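Local coordinates for protein toll (Drosophila melanogaster, PDB 4LXR) that binds the cleaved, active form of the cytokine Spätzle through its leucine-rich-repeat ectodomain, triggering Toll signalling in embryonic dorsal-ventral patterning and innate immunity, at residues L430-Q435 with I458-N463; E488-L493 with R559-R564; N750-V755 with T761-L766. One frame throughout, in Å; residues are numbered along the deposited sequence.

Contact 1. Residues L430-Q435 with I458-N463; sequences LDIMLQ and IIFVYN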
loop_
_atom_site.group_PDB
_atom_site.type_symbol
_atom_site.label_atom_id
_atom_site.label_comp_id
_atom_site.label_asym_id
_atom_site.label_seq_id
_atom_site.Cartn_x
_atom_site.Cartn_y
_atom_site.Cartn_z
ATOM N N LEU A 430 -35.232 8.307 6.468
ATOM C CA LEU A 430 -36.429 7.498 6.348
ATOM C C LEU A 430 -36.469 6.708 5.041
ATOM O O LEU A 430 -36.923 5.566 5.020
ATOM C CB LEU A 430 -37.674 8.360 6.506
ATOM C CG LEU A 430 -38.921 7.534 6.772
ATOM C CD1 LEU A 430 -38.703 6.635 7.976
ATOM C CD2 LEU A 430 -40.097 8.439 7.000
ATOM N N ASP A 431 -36.007 7.316 3.954
ATOM C CA ASP A 431 -35.853 6.604 2.688
ATOM C C ASP A 431 -35.036 5.326 2.869
ATOM O O ASP A 431 -35.387 4.278 2.325
ATOM C CB ASP A 431 -35.192 7.494 1.635
ATOM C CG ASP A 431 -36.175 8.439 0.971
ATOM O OD1 ASP A 431 -36.536 9.459 1.595
ATOM O OD2 ASP A 431 -36.596 8.155 -0.173
ATOM N N ILE A 432 -33.959 5.422 3.648
ATOM C CA ILE A 432 -33.117 4.266 3.966
ATOM C C ILE A 432 -33.859 3.190 4.770
ATOM O O ILE A 432 -33.909 2.038 4.356
ATOM C CB ILE A 432 -31.831 4.685 4.723
ATOM C CG1 ILE A 432 -30.950 5.564 3.831
ATOM C CG2 ILE A 432 -31.058 3.465 5.197
ATOM C CD1 ILE A 432 -30.997 5.154 2.377
ATOM N N MET A 433 -34.423 3.580 5.912
ATOM C CA MET A 433 -35.211 2.683 6.756
ATOM C C MET A 433 -36.320 1.981 5.985
ATOM O O MET A 433 -36.560 0.790 6.172
ATOM C CB MET A 433 -35.853 3.454 7.908
ATOM C CG MET A 433 -34.908 3.917 8.996
ATOM S SD MET A 433 -35.839 4.600 10.391
ATOM C CE MET A 433 -34.516 4.921 11.554
ATOM N N LEU A 434 -37.001 2.734 5.125
ATOM C CA LEU A 434 -38.121 2.201 4.352
ATOM C C LEU A 434 -37.636 1.439 3.115
ATOM O O LEU A 434 -38.405 1.175 2.190
ATOM C CB LEU A 434 -39.109 3.314 3.981
ATOM C CG LEU A 434 -39.778 3.977 5.193
ATOM C CD1 LEU A 434 -40.741 5.083 4.775
ATOM C CD2 LEU A 434 -40.495 2.949 6.064
ATOM N N GLN A 435 -36.348 1.102 3.124
ATOM C CA GLN A 435 -35.736 0.189 2.157
ATOM C C GLN A 435 -35.987 0.583 0.706
ATOM O O GLN A 435 -36.078 -0.273 -0.171
ATOM C CB GLN A 435 -36.200 -1.253 2.413
ATOM C CG GLN A 435 -35.185 -2.327 2.027
ATOM C CD GLN A 435 -33.921 -2.288 2.876
ATOM O OE1 GLN A 435 -33.026 -1.469 2.647
ATOM N NE2 GLN A 435 -33.841 -3.180 3.855
ATOM N N ILE A 458 -20.825 8.434 3.783
ATOM C CA ILE A 458 -21.844 7.539 3.287
ATOM C C ILE A 458 -22.498 6.866 4.495
ATOM O O ILE A 458 -21.819 6.535 5.479
ATOM C CB ILE A 458 -21.223 6.488 2.345
ATOM C CG1 ILE A 458 -20.467 7.181 1.200
ATOM C CG2 ILE A 458 -22.273 5.536 1.820
ATOM C CD1 ILE A 458 -21.353 7.920 0.244
ATOM N N ILE A 459 -23.816 6.697 4.434
ATOM C CA ILE A 459 -24.550 6.048 5.514
ATOM C C ILE A 459 -25.254 4.785 5.048
ATOM O O ILE A 459 -25.865 4.082 5.841
ATOM C CB ILE A 459 -25.610 6.996 6.141
ATOM C CG1 ILE A 459 -26.630 7.430 5.096
ATOM C CG2 ILE A 459 -24.952 8.213 6.743
ATOM C CD1 ILE A 459 -27.788 8.201 5.683
ATOM N N PHE A 460 -25.160 4.485 3.762
ATOM C CA PHE A 460 -26.035 3.476 3.181
ATOM C C PHE A 460 -25.365 2.738 2.034
ATOM O O PHE A 460 -24.675 3.350 1.213
ATOM C CB PHE A 460 -27.300 4.189 2.689
ATOM C CG PHE A 460 -28.257 3.316 1.940
ATOM C CD1 PHE A 460 -28.961 2.314 2.591
ATOM C CD2 PHE A 460 -28.505 3.544 0.596
ATOM C CE1 PHE A 460 -29.875 1.522 1.905
ATOM C CE2 PHE A 460 -29.413 2.764 -0.098
ATOM C CZ PHE A 460 -30.103 1.748 0.561
ATOM N N VAL A 461 -25.578 1.425 1.973
ATOM C CA VAL A 461 -25.144 0.627 0.830
ATOM C C VAL A 461 -26.178 0.719 -0.294
ATOM O O VAL A 461 -27.216 0.072 -0.233
ATOM C CB VAL A 461 -24.962 -0.852 1.222
ATOM C CG1 VAL A 461 -24.524 -1.651 0.030
ATOM C CG2 VAL A 461 -23.961 -0.979 2.364
ATOM N N TYR A 462 -25.889 1.526 -1.314
ATOM C CA TYR A 462 -26.839 1.800 -2.401
ATOM C C TYR A 462 -27.185 0.604 -3.285
ATOM O O TYR A 462 -26.437 -0.365 -3.358
ATOM C CB TYR A 462 -26.347 2.982 -3.261
ATOM C CG TYR A 462 -26.570 4.309 -2.584
ATOM C CD1 TYR A 462 -25.778 4.701 -1.505
ATOM C CD2 TYR A 462 -27.591 5.159 -2.998
ATOM C CE1 TYR A 462 -25.996 5.912 -0.861
ATOM C CE2 TYR A 462 -27.805 6.381 -2.371
ATOM C CZ TYR A 462 -27.009 6.748 -1.301
ATOM O OH TYR A 462 -27.229 7.954 -0.674
ATOM N N ASN A 463 -28.317 0.698 -3.974
ATOM C CA ASN A 463 -28.845 -0.401 -4.785
ATOM C C ASN A 463 -27.957 -0.807 -5.957
ATOM O O ASN A 463 -27.733 -1.998 -6.193
ATOM C CB ASN A 463 -30.248 -0.063 -5.299
ATOM C CG ASN A 463 -30.781 -1.105 -6.268
ATOM O OD1 ASN A 463 -31.283 -2.151 -5.860
ATOM N ND2 ASN A 463 -30.671 -0.823 -7.562
#
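Ile432 lies over one face of the Phe460 ring, with its CD1 methyl set over the middle of the ring, the CG1-CD1 bond running along the face rather than into it. CD1 of Ile432 stands 3.4 Å from the centroid of the Phe460 ring and only 14° off the ring normal, the geometry of a CH-pi contact. The approach is slightly asymmetric: the nearest ring atom is Phe460 CG, 3.3 Å from Ile432 CD1, so the fit is close. The other branch of the isoleucine leans on the same ring farther round, its CG2 lying 3.5 Å from Phe460 CD1. Both branches can reach because CG2 stands opposite the backbone N while CG1 lies beside it (chi1 -64°), which spreads the fork across the aromatic surface. Two neighbouring leucine-rich repeats meet here: Ile432 belongs to LRR 12 and sits on the short helix 429-433, whereas Phe460 belongs to LRR 13, in the loop running from strand 450-452 to helix 463-467. The helix ends in a Schellman motif in which Gln435, with positive phi, is the C-prime residue and its N bonds to Ile432 O. The poorly ordered amide of Gln435 comes loosely to the edge of the phenylalanine, its OE1 4.4 Å from Phe460 CE1. Phe460 also meets Tyr462 in its own loop: its CD2 lies 3.6 Å above the plane of the Tyr462 ring, over the centre, so that an edge of one ring meets a face of the other. Tyr462 in turn touches Leu425 and Gln427, and Ile432 also rests on Gln427 and Ile438.

Contact 2. Residues E488-L493 with R559-R564; sequences EDLAFL and RQFKLR. With NAG (2-acetamido-2-deoxy-beta-D-glucopyranose), chain F.
Leu490 packs on a face of the Phe561 ring, the two side chains crossing at about a right angle. Its CB already touches the aromatic rim, 3.8 Å from Phe561 CD2. From CB the chain runs to CG, which lies opposite the carbonyl carbon (chi1 -50°), and this turn carries CD1 out over the ring. There CD1 makes its closest approach to Phe561 CE2, at 3.6 Å. Its distance to the Phe561 ring centroid is 3.9 Å at 22° off the normal, a CH-pi contact displaced toward the rim. The same methyl also meets the tip of Leu563, two residues along the strand, with Leu490 CD1 3.9 Å from Leu563 CD2. One methyl thus bridges two residues of strand 561-564, and Leu490 and Leu563 both rest on Val529 of the adjoining strand 527-530. Farther along, Arg564 reaches away from this apolar cluster to a sugar of a protein-attached glycan: its NH2 donates to NAG O6 at 2.7 Å and 166°, a nearly straight bond, and His504 is hydrogen-bonded to the same sugar. NE of Arg564 lies in long, weak ion pairs with Asp530 and Asp566. The arrangement is that of the end of a leucine-rich-repeat solenoid, where a leucine of LRR 14 packs against strand 561-564 of the first LRRCT region, the last strand of the row within this chain, parallel to its neighbour 527-530.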
loop_
_atom_site.group_PDB
_atom_site.type_symbol
_atom_site.label_atom_id
_atom_site.label_comp_id
_atom_site.label_asym_id
_atom_site.label_seq_id
_atom_site.Cartn_x
_atom_site.Cartn_y
_atom_site.Cartn_z
ATOM N N GLU A 488 -29.760 -7.677 3.720
ATOM C CA GLU A 488 -29.929 -6.992 2.437
ATOM C C GLU A 488 -28.752 -6.078 2.106
ATOM O O GLU A 488 -28.493 -5.797 0.933
ATOM C CB GLU A 488 -31.221 -6.171 2.423
ATOM C CG GLU A 488 -32.479 -6.981 2.619
ATOM C CD GLU A 488 -33.086 -6.794 4.005
ATOM O OE1 GLU A 488 -32.346 -6.430 4.949
ATOM O OE2 GLU A 488 -34.309 -7.006 4.146
ATOM N N ASP A 489 -28.055 -5.596 3.132
ATOM C CA ASP A 489 -26.914 -4.699 2.924
ATOM C C ASP A 489 -25.682 -5.461 2.433
ATOM O O ASP A 489 -24.742 -4.854 1.924
ATOM C CB ASP A 489 -26.571 -3.936 4.206
ATOM C CG ASP A 489 -27.691 -3.013 4.660
ATOM O OD1 ASP A 489 -28.382 -2.425 3.799
ATOM O OD2 ASP A 489 -27.876 -2.873 5.888
ATOM N N LEU A 490 -25.693 -6.788 2.594
ATOM C CA LEU A 490 -24.571 -7.626 2.173
ATOM C C LEU A 490 -24.861 -8.400 0.895
ATOM O O LEU A 490 -24.042 -9.207 0.464
ATOM C CB LEU A 490 -24.175 -8.628 3.270
ATOM C CG LEU A 490 -23.935 -8.166 4.713
ATOM C CD1 LEU A 490 -23.828 -9.384 5.614
ATOM C CD2 LEU A 490 -22.700 -7.287 4.853
ATOM N N ALA A 491 -26.015 -8.160 0.281
ATOM C CA ALA A 491 -26.404 -8.949 -0.888
ATOM C C ALA A 491 -25.851 -8.419 -2.217
ATOM O O ALA A 491 -26.620 -8.054 -3.111
ATOM C CB ALA A 491 -27.926 -9.100 -0.955
ATOM N N PHE A 492 -24.524 -8.399 -2.346
ATOM C CA PHE A 492 -23.870 -7.934 -3.575
ATOM C C PHE A 492 -23.874 -9.059 -4.615
ATOM O O PHE A 492 -23.519 -10.192 -4.300
ATOM C CB PHE A 492 -22.423 -7.499 -3.304
ATOM C CG PHE A 492 -22.287 -6.368 -2.320
ATOM C CD1 PHE A 492 -22.286 -5.047 -2.754
ATOM C CD2 PHE A 492 -22.138 -6.621 -0.965
ATOM C CE1 PHE A 492 -22.153 -4.002 -1.850
ATOM C CE2 PHE A 492 -22.005 -5.572 -0.053
ATOM C CZ PHE A 492 -22.008 -4.259 -0.502
ATOM N N LEU A 493 -24.243 -8.740 -5.854
ATOM C CA LEU A 493 -24.419 -9.761 -6.889
ATOM C C LEU A 493 -23.207 -9.944 -7.810
ATOM O O LEU A 493 -23.230 -10.779 -8.717
ATOM C CB LEU A 493 -25.660 -9.452 -7.736
ATOM C CG LEU A 493 -27.009 -10.055 -7.328
ATOM C CD1 LEU A 493 -27.227 -10.016 -5.820
ATOM C CD2 LEU A 493 -28.131 -9.329 -8.057
ATOM N N ARG A 559 -23.902 -18.143 2.856
ATOM C CA ARG A 559 -22.807 -18.736 2.101
ATOM C C ARG A 559 -22.553 -17.989 0.793
ATOM O O ARG A 559 -21.682 -18.367 0.010
ATOM C CB ARG A 559 -23.087 -20.215 1.828
ATOM C CG ARG A 559 -21.836 -21.052 1.608
ATOM C CD ARG A 559 -20.986 -21.111 2.869
ATOM N NE ARG A 559 -21.419 -22.173 3.773
ATOM C CZ ARG A 559 -20.922 -22.371 4.991
ATOM N NH1 ARG A 559 -19.975 -21.571 5.461
ATOM N NH2 ARG A 559 -21.377 -23.368 5.738
ATOM N N GLN A 560 -23.320 -16.929 0.556
ATOM C CA GLN A 560 -23.052 -16.044 -0.572
ATOM C C GLN A 560 -21.928 -15.075 -0.213
ATOM O O GLN A 560 -21.257 -14.541 -1.089
ATOM C CB GLN A 560 -24.313 -15.281 -1.003
ATOM C CG GLN A 560 -24.907 -15.739 -2.343
ATOM C CD GLN A 560 -25.567 -17.118 -2.274
ATOM O OE1 GLN A 560 -26.665 -17.271 -1.731
ATOM N NE2 GLN A 560 -24.898 -18.124 -2.835
ATOM N N PHE A 561 -21.714 -14.860 1.079
ATOM C CA PHE A 561 -20.644 -13.971 1.520
ATOM C C PHE A 561 -19.728 -14.606 2.563
ATOM O O PHE A 561 -20.058 -15.626 3.161
ATOM C CB PHE A 561 -21.206 -12.645 2.051
ATOM C CG PHE A 561 -22.283 -12.806 3.098
ATOM C CD1 PHE A 561 -22.003 -13.390 4.329
ATOM C CD2 PHE A 561 -23.570 -12.339 2.859
ATOM C CE1 PHE A 561 -22.991 -13.528 5.290
ATOM C CE2 PHE A 561 -24.559 -12.467 3.813
ATOM C CZ PHE A 561 -24.271 -13.066 5.034
ATOM N N LYS A 562 -18.579 -13.973 2.771
ATOM C CA LYS A 562 -17.629 -14.355 3.804
ATOM C C LYS A 562 -17.222 -13.103 4.578
ATOM O O LYS A 562 -16.570 -12.198 4.033
ATOM C CB LYS A 562 -16.401 -15.022 3.178
ATOM C CG LYS A 562 -15.234 -15.209 4.136
ATOM C CD LYS A 562 -14.176 -16.121 3.530
ATOM C CE LYS A 562 -12.958 -16.234 4.429
ATOM N NZ LYS A 562 -13.330 -16.617 5.816
ATOM N N LEU A 563 -17.623 -13.049 5.847
ATOM C CA LEU A 563 -17.399 -11.871 6.675
ATOM C C LEU A 563 -16.103 -11.995 7.454
ATOM O O LEU A 563 -15.809 -13.050 8.018
ATOM C CB LEU A 563 -18.558 -11.681 7.652
ATOM C CG LEU A 563 -19.948 -11.799 7.036
ATOM C CD1 LEU A 563 -21.008 -11.728 8.118
ATOM C CD2 LEU A 563 -20.145 -10.704 6.010
ATOM N N ARG A 564 -15.330 -10.914 7.477
ATOM C CA ARG A 564 -14.126 -10.847 8.292
ATOM C C ARG A 564 -14.452 -10.102 9.572
ATOM O O ARG A 564 -14.797 -8.913 9.550
ATOM C CB ARG A 564 -12.997 -10.148 7.542
ATOM C CG ARG A 564 -11.776 -9.858 8.392
ATOM C CD ARG A 564 -10.556 -9.636 7.516
ATOM N NE ARG A 564 -9.705 -8.566 8.026
ATOM C CZ ARG A 564 -8.451 -8.360 7.637
ATOM N NH1 ARG A 564 -7.892 -9.163 6.739
ATOM N NH2 ARG A 564 -7.754 -7.355 8.153
HETATM C C1 NAG F . -5.879 -2.894 8.325
HETATM C C2 NAG F . -5.479 -2.464 9.732
HETATM C C3 NAG F . -4.056 -2.918 10.043
HETATM C C4 NAG F . -3.883 -4.411 9.778
HETATM C C5 NAG F . -4.400 -4.783 8.390
HETATM C C6 NAG F . -4.436 -6.276 8.155
HETATM C C7 NAG F . -6.638 -0.418 10.472
HETATM C C8 NAG F . -6.553 1.075 10.578
HETATM N N2 NAG F . -5.592 -1.020 9.898
HETATM O O3 NAG F . -3.750 -2.610 11.398
HETATM O O4 NAG F . -2.495 -4.726 9.829
HETATM O O5 NAG F . -5.741 -4.306 8.209
HETATM O O6 NAG F . -5.357 -6.625 7.130
HETATM O O7 NAG F . -7.617 -1.044 10.874
#

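Contact 3. Residues N750-V755 with T761-L766; sequences NEMMCV and TRMVEL
Met753 and Arg762 pair across the strands of a small beta hairpin, 753-754 and 761-762, as antiparallel non-hydrogen-bonded partners whose side chains diverge, within the second LRRCT region. Next to them Cys754 and Thr761 form the hydrogen-bonded pair, each backbone N bonding to the other's O. Although its CB points off the partner strand, Met753 curls back through successive turns (chi2 -59°, chi3 -72°), laying its thioether along the start of Arg762: SD of Met753 is 3.7 Å from Arg762 CA and also touches CG, and CE of Met753 is 3.7 Å from Arg762 N. Replacing Met753 by an alanine would probably uncover this stretch of the Arg762 backbone and leave the aliphatic part of the arginine freer to move. The other surface is a knot of sulfur and methyl groups. Cys754 SG, joined to Cys728 by a disulfide, settles beside Leu766 and Met763, 3.8 Å from Leu766 CD2. Met763 fills the hollow between Cys754 and Met752, its SD 3.6 Å from Met752 CE, and beyond it lies Leu736 of helix 733-740. Past the hairpin, Met763 N donates to Met752 O at 2.9 Å in a practically straight bond (179°). The extended Arg762 chain reaches back to the 3-10 segment before the first strand, where NH1 donates to Asn750 O at 3.2 Å, the oxygen at the guanidinium edge but tilted somewhat out of its plane, and the bond is bent. One water fills the notch between the two segments, lying 2.7 Å from Met752 O and accepting from Val764 N at 3.0 Å.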
loop_
_atom_site.group_PDB
_atom_site.type_symbol
_atom_site.label_atom_id
_atom_site.label_comp_id
_atom_site.label_asym_id
_atom_site.label_seq_id
_atom_site.Cartn_x
_atom_site.Cartn_y
_atom_site.Cartn_z
ATOM N N ASN A 750 -29.802 -36.084 48.416
ATOM C CA ASN A 750 -28.954 -36.592 49.493
ATOM C C ASN A 750 -28.763 -35.615 50.654
ATOM O O ASN A 750 -28.348 -36.021 51.739
ATOM C CB ASN A 750 -27.581 -37.034 48.952
ATOM C CG ASN A 750 -27.669 -38.243 48.031
ATOM O OD1 ASN A 750 -28.291 -39.258 48.363
ATOM N ND2 ASN A 750 -27.044 -38.138 46.861
ATOM N N GLU A 751 -29.080 -34.339 50.434
ATOM C CA GLU A 751 -28.928 -33.311 51.471
ATOM C C GLU A 751 -30.221 -32.992 52.222
ATOM O O GLU A 751 -30.230 -32.141 53.120
ATOM C CB GLU A 751 -28.342 -32.013 50.895
ATOM C CG GLU A 751 -26.846 -32.059 50.663
ATOM C CD GLU A 751 -26.465 -33.010 49.543
ATOM O OE1 GLU A 751 -27.004 -32.858 48.423
ATOM O OE2 GLU A 751 -25.639 -33.920 49.790
ATOM N N MET A 752 -31.313 -33.649 51.849
ATOM C CA MET A 752 -32.553 -33.506 52.613
ATOM C C MET A 752 -32.415 -34.139 54.011
ATOM O O MET A 752 -31.917 -35.260 54.163
ATOM C CB MET A 752 -33.732 -34.102 51.849
ATOM C CG MET A 752 -34.017 -33.397 50.527
ATOM S SD MET A 752 -35.223 -34.321 49.557
ATOM C CE MET A 752 -36.718 -34.106 50.542
ATOM N N MET A 753 -32.844 -33.397 55.021
ATOM C CA MET A 753 -32.692 -33.785 56.416
ATOM C C MET A 753 -34.052 -33.853 57.092
ATOM O O MET A 753 -34.897 -32.991 56.869
ATOM C CB MET A 753 -31.825 -32.753 57.153
ATOM C CG MET A 753 -30.421 -32.605 56.603
ATOM S SD MET A 753 -29.485 -34.167 56.654
ATOM C CE MET A 753 -29.182 -34.336 58.403
ATOM N N CYS A 754 -34.252 -34.896 57.894
ATOM C CA CYS A 754 -35.375 -35.018 58.819
ATOM C C CYS A 754 -34.958 -34.447 60.170
ATOM O O CYS A 754 -33.956 -34.877 60.746
ATOM C CB CYS A 754 -35.737 -36.493 59.018
ATOM S SG CYS A 754 -36.356 -37.324 57.553
ATOM N N VAL A 755 -35.722 -33.496 60.695
ATOM C CA VAL A 755 -35.274 -32.789 61.894
ATOM C C VAL A 755 -35.982 -33.187 63.202
ATOM O O VAL A 755 -36.559 -32.351 63.884
ATOM C CB VAL A 755 -35.257 -31.247 61.669
ATOM C CG1 VAL A 755 -34.347 -30.909 60.492
ATOM C CG2 VAL A 755 -36.661 -30.692 61.427
ATOM N N THR A 761 -31.368 -36.311 60.834
ATOM C CA THR A 761 -30.925 -37.503 60.126
ATOM C C THR A 761 -31.180 -37.352 58.631
ATOM O O THR A 761 -32.230 -36.843 58.250
ATOM C CB THR A 761 -31.728 -38.715 60.608
ATOM O OG1 THR A 761 -31.650 -38.800 62.036
ATOM C CG2 THR A 761 -31.198 -40.002 59.985
ATOM N N ARG A 762 -30.246 -37.791 57.786
ATOM C CA ARG A 762 -30.469 -37.736 56.336
ATOM C C ARG A 762 -31.738 -38.496 55.950
ATOM O O ARG A 762 -31.966 -39.626 56.399
ATOM C CB ARG A 762 -29.302 -38.322 55.553
ATOM C CG ARG A 762 -28.049 -37.487 55.482
ATOM C CD ARG A 762 -27.104 -38.098 54.450
ATOM N NE ARG A 762 -25.710 -37.763 54.716
ATOM C CZ ARG A 762 -25.130 -36.620 54.359
ATOM N NH1 ARG A 762 -25.826 -35.691 53.720
ATOM N NH2 ARG A 762 -23.850 -36.406 54.646
ATOM N N MET A 763 -32.560 -37.876 55.118
ATOM C CA MET A 763 -33.789 -38.507 54.683
ATOM C C MET A 763 -33.530 -39.808 53.918
ATOM O O MET A 763 -34.297 -40.779 54.064
ATOM C CB MET A 763 -34.641 -37.542 53.848
ATOM C CG MET A 763 -35.975 -38.154 53.469
ATOM S SD MET A 763 -37.115 -37.052 52.645
ATOM C CE MET A 763 -37.450 -35.854 53.937
ATOM N N VAL A 764 -32.445 -39.850 53.142
ATOM C CA VAL A 764 -32.063 -41.081 52.433
ATOM C C VAL A 764 -31.743 -42.248 53.359
ATOM O O VAL A 764 -31.667 -43.381 52.904
ATOM C CB VAL A 764 -30.846 -40.916 51.466
ATOM C CG1 VAL A 764 -31.195 -40.006 50.295
ATOM C CG2 VAL A 764 -29.623 -40.407 52.215
ATOM N N GLU A 765 -31.535 -41.974 54.644
ATOM C CA GLU A 765 -31.320 -43.048 55.606
ATOM C C GLU A 765 -32.622 -43.571 56.233
ATOM O O GLU A 765 -32.600 -44.551 56.980
ATOM C CB GLU A 765 -30.313 -42.630 56.680
ATOM C CG GLU A 765 -28.892 -42.564 56.135
ATOM C CD GLU A 765 -27.883 -42.209 57.196
ATOM O OE1 GLU A 765 -28.090 -42.587 58.368
ATOM O OE2 GLU A 765 -26.890 -41.533 56.857
ATOM N N LEU A 766 -33.750 -42.935 55.917
ATOM C CA LEU A 766 -35.043 -43.366 56.462
ATOM C C LEU A 766 -35.799 -44.287 55.518
ATOM O O LEU A 766 -35.894 -44.027 54.305
ATOM C CB LEU A 766 -35.951 -42.172 56.811
ATOM C CG LEU A 766 -35.719 -41.434 58.131
ATOM C CD1 LEU A 766 -35.637 -42.417 59.275
ATOM C CD2 LEU A 766 -34.460 -40.576 58.081
HETATM O O HOH W 1 -31.141 -37.190 52.464
#

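In the fold
The three contacts follow one another along the chain, each closing before the next opens. Contacts 1 and 2 are neighbours in the same leucine-rich-repeat solenoid, their centres about 17 Å apart, and they touch: Val461 CG1 of contact 1 lies 3.7 Å from Phe492 CZ of contact 2. Together they run from LRR 12 to the first LRRCT region, tracing side-chain packing toward the end of this solenoid. Contact 3 belongs to the second LRRCT region, beyond a separate row of strands spanning 590-592 to 718-720. Its centre is about 61 Å from that of contact 2 and about 67 Å from that of contact 1, consistent with two capped repeat blocks in series along the extracellular part of the receptor.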